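Local coordinates for secreted effector protein SopD (Salmonella typhimurium, PDB 5CPC) that acts as a type III secreted virulence effector that cooperates with SopB in membrane fission and macropinosome formation during host cell invasion, at residues T100-A105 against L111-D116. Residues are numbered along the deposited sequence; the frame is centred on the assembly and turned at random.
Sequences TIKMDA and LLMVGD
Lys102 and Met113 carry the side-chain part of this contact, lying across each other at about a right angle. The end of the bent Met113 chain comes over the aliphatic stem of Lys102, with Met113 CE 3.5 Å from Lys102 CD, a tight fit for two carbons. The lysine chain curls back along its own strand, so that Lys102 NZ bonds Thr100 OG1 at 2.8 Å. With chi1 at 83° that hydroxyl is tucked over its own backbone, on the same face as Met113, and Met113 CB is 3.8 Å from Thr100 OG1. Leu111 continues this face and lies against backbone atoms of Lys102, Met103 and Asp104.

Four backbone hydrogen bonds, two in each of the antiparallel pairs Thr100-Met113 and Lys102-Leu111, hold the strands. The shortest are Thr100 N to Met113 O at 2.7 Å and Leu111 N to Lys102 O at 2.6 Å, the latter nearly straight (173°). Between them Ile101 and Leu112 form a non-hydrogen-bonded pair.

Leu112 is buried against Phe84 of helix 76-90, and Ile81, Phe84 and Leu148 cover Ile101 in part. Thr100, Lys102, Leu111 and Met113 are all partly exposed. Beyond Met103 the chain turns. Asp104 OD1 takes the backbone N-H of Thr108 and Gln109, and OD2 bonds Ser106 OG. This is a beta hairpin, which strand 117-123 extends to a three-stranded antiparallel meander at the protein surface.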
ATOM      1  N   THR A 100      -4.391  20.101   1.843  1.00 55.95           N
ATOM      2  CA  THR A 100      -4.075  18.971   2.700  1.00 54.44           C
ATOM      3  C   THR A 100      -5.238  17.997   2.603  1.00 52.09           C
ATOM      4  O   THR A 100      -6.336  18.374   2.176  1.00 52.01           O
ATOM      5  CB  THR A 100      -3.902  19.472   4.224  1.00 57.32           C
ATOM      6  OG1 THR A 100      -5.201  19.583   4.845  1.00 59.64           O
ATOM      7  CG2 THR A 100      -3.264  20.890   4.267  1.00 57.34           C
ATOM      8  N   ILE A 101      -5.016  16.788   3.076  1.00 50.23           N
ATOM      9  CA  ILE A 101      -6.056  15.811   3.225  1.00 51.10           C
ATOM     10  C   ILE A 101      -6.175  15.400   4.684  1.00 54.05           C
ATOM     11  O   ILE A 101      -5.211  14.917   5.295  1.00 54.90           O
ATOM     12  CB  ILE A 101      -5.713  14.499   2.396  1.00 48.94           C
ATOM     13  CG1 ILE A 101      -5.529  14.846   0.902  1.00 47.48           C
ATOM     14  CG2 ILE A 101      -6.765  13.471   2.601  1.00 45.89           C
ATOM     15  CD1 ILE A 101      -5.162  13.602  -0.020  1.00 42.59           C
ATOM     16  N   LYS A 102      -7.366  15.538   5.239  1.00 56.29           N
ATOM     17  CA  LYS A 102      -7.610  14.934   6.538  1.00 58.49           C
ATOM     18  C   LYS A 102      -8.764  13.959   6.465  1.00 59.40           C
ATOM     19  O   LYS A 102      -9.300  13.722   5.365  1.00 59.12           O
ATOM     20  CB  LYS A 102      -7.861  16.006   7.598  1.00 59.25           C
ATOM     21  CG  LYS A 102      -8.370  17.303   7.060  1.00 63.60           C
ATOM     22  CD  LYS A 102      -7.754  18.506   7.788  1.00 68.38           C
ATOM     23  CE  LYS A 102      -6.256  18.606   7.483  1.00 70.12           C
ATOM     24  NZ  LYS A 102      -5.777  20.027   7.504  1.00 76.30           N
ATOM     25  N   MET A 103      -9.098  13.361   7.617  1.00 59.77           N
ATOM     26  CA  MET A 103     -10.301  12.531   7.790  1.00 60.49           C
ATOM     27  C   MET A 103     -11.420  13.251   8.600  1.00 63.15           C
ATOM     28  O   MET A 103     -11.128  14.228   9.345  1.00 64.48           O
ATOM     29  CB  MET A 103      -9.920  11.199   8.420  1.00 60.03           C
ATOM     30  CG  MET A 103      -8.975  10.463   7.510  1.00 58.53           C
ATOM     31  SD  MET A 103      -8.862   8.714   7.708  1.00 59.92           S
ATOM     32  CE  MET A 103     -10.280   8.364   6.673  1.00 61.45           C
ATOM     33  N   ASP A 104     -12.686  12.833   8.430  1.00 62.77           N
ATOM     34  CA  ASP A 104     -13.780  13.298   9.350  1.00 63.92           C
ATOM     35  C   ASP A 104     -13.603  12.546  10.678  1.00 63.77           C
ATOM     36  O   ASP A 104     -12.854  11.550  10.740  1.00 61.71           O
ATOM     37  CB  ASP A 104     -15.138  12.938   8.796  1.00 63.68           C
ATOM     38  CG  ASP A 104     -15.341  11.440   8.774  1.00 64.04           C
ATOM     39  OD1 ASP A 104     -14.425  10.692   8.324  1.00 61.83           O
ATOM     40  OD2 ASP A 104     -16.377  10.998   9.275  1.00 67.66           O
ATOM     41  N   ALA A 105     -14.307  12.992  11.716  1.00 66.10           N
ATOM     42  CA  ALA A 105     -14.167  12.420  13.064  1.00 67.69           C
ATOM     43  C   ALA A 105     -14.244  10.904  13.038  1.00 67.09           C
ATOM     44  O   ALA A 105     -13.509  10.247  13.760  1.00 67.50           O
ATOM     45  CB  ALA A 105     -15.202  13.033  14.043  1.00 69.47           C
ATOM     46  N   LEU A 111     -11.045  13.952   3.465  1.00 53.32           N
ATOM     47  CA  LEU A 111     -11.530  15.265   3.092  1.00 53.66           C
ATOM     48  C   LEU A 111     -10.428  16.010   2.392  1.00 52.74           C
ATOM     49  O   LEU A 111      -9.394  16.250   2.966  1.00 52.77           O
ATOM     50  CB  LEU A 111     -11.939  16.047   4.345  1.00 56.68           C
ATOM     51  CG  LEU A 111     -12.937  15.431   5.325  1.00 57.63           C
ATOM     52  CD1 LEU A 111     -13.194  16.392   6.504  1.00 59.46           C
ATOM     53  CD2 LEU A 111     -14.254  15.116   4.645  1.00 57.63           C
ATOM     54  N   LEU A 112     -10.649  16.382   1.143  1.00 51.70           N
ATOM     55  CA  LEU A 112      -9.652  17.114   0.379  1.00 51.66           C
ATOM     56  C   LEU A 112      -9.888  18.565   0.733  1.00 52.96           C
ATOM     57  O   LEU A 112     -10.980  19.067   0.485  1.00 53.27           O
ATOM     58  CB  LEU A 112      -9.839  16.880  -1.131  1.00 49.67           C
ATOM     59  CG  LEU A 112      -9.378  15.531  -1.739  1.00 52.02           C
ATOM     60  CD1 LEU A 112      -9.919  14.328  -0.964  1.00 53.44           C
ATOM     61  CD2 LEU A 112      -9.732  15.455  -3.287  1.00 48.53           C
ATOM     62  N   MET A 113      -8.862  19.207   1.304  1.00 55.20           N
ATOM     63  CA  MET A 113      -8.956  20.557   1.926  1.00 59.97           C
ATOM     64  C   MET A 113      -8.015  21.517   1.273  1.00 59.90           C
ATOM     65  O   MET A 113      -6.800  21.245   1.189  1.00 59.98           O
ATOM     66  CB  MET A 113      -8.563  20.512   3.405  1.00 60.42           C
ATOM     67  CG  MET A 113      -9.187  19.401   4.156  1.00 65.93           C
ATOM     68  SD  MET A 113     -10.656  19.996   4.988  1.00 83.39           S
ATOM     69  CE  MET A 113      -9.960  20.805   6.435  1.00 82.27           C
ATOM     70  N   VAL A 114      -8.580  22.630   0.840  1.00 61.23           N
ATOM     71  CA  VAL A 114      -7.832  23.729   0.254  1.00 62.53           C
ATOM     72  C   VAL A 114      -7.996  24.861   1.276  1.00 66.09           C
ATOM     73  O   VAL A 114      -8.942  25.658   1.215  1.00 67.28           O
ATOM     74  CB  VAL A 114      -8.393  24.089  -1.136  1.00 61.88           C
ATOM     75  CG1 VAL A 114      -7.744  25.342  -1.689  1.00 61.81           C
ATOM     76  CG2 VAL A 114      -8.196  22.892  -2.133  1.00 59.03           C
ATOM     77  N   GLY A 115      -7.093  24.891   2.256  1.00 67.82           N
ATOM     78  CA  GLY A 115      -7.249  25.777   3.404  1.00 70.76           C
ATOM     79  C   GLY A 115      -8.326  25.158   4.253  1.00 72.56           C
ATOM     80  O   GLY A 115      -8.227  24.000   4.654  1.00 72.73           O
ATOM     81  N   ASP A 116      -9.379  25.925   4.488  1.00 75.34           N
ATOM     82  CA  ASP A 116     -10.543  25.457   5.241  1.00 76.85           C
ATOM     83  C   ASP A 116     -11.713  24.903   4.375  1.00 75.01           C
ATOM     84  O   ASP A 116     -12.649  24.306   4.906  1.00 75.50           O
ATOM     85  CB  ASP A 116     -11.005  26.580   6.199  1.00 80.03           C
ATOM     86  CG  ASP A 116     -10.095  26.701   7.410  1.00 83.82           C
ATOM     87  OD1 ASP A 116      -8.978  26.127   7.385  1.00 86.49           O
ATOM     88  OD2 ASP A 116     -10.484  27.361   8.391  1.00 91.87           O
TER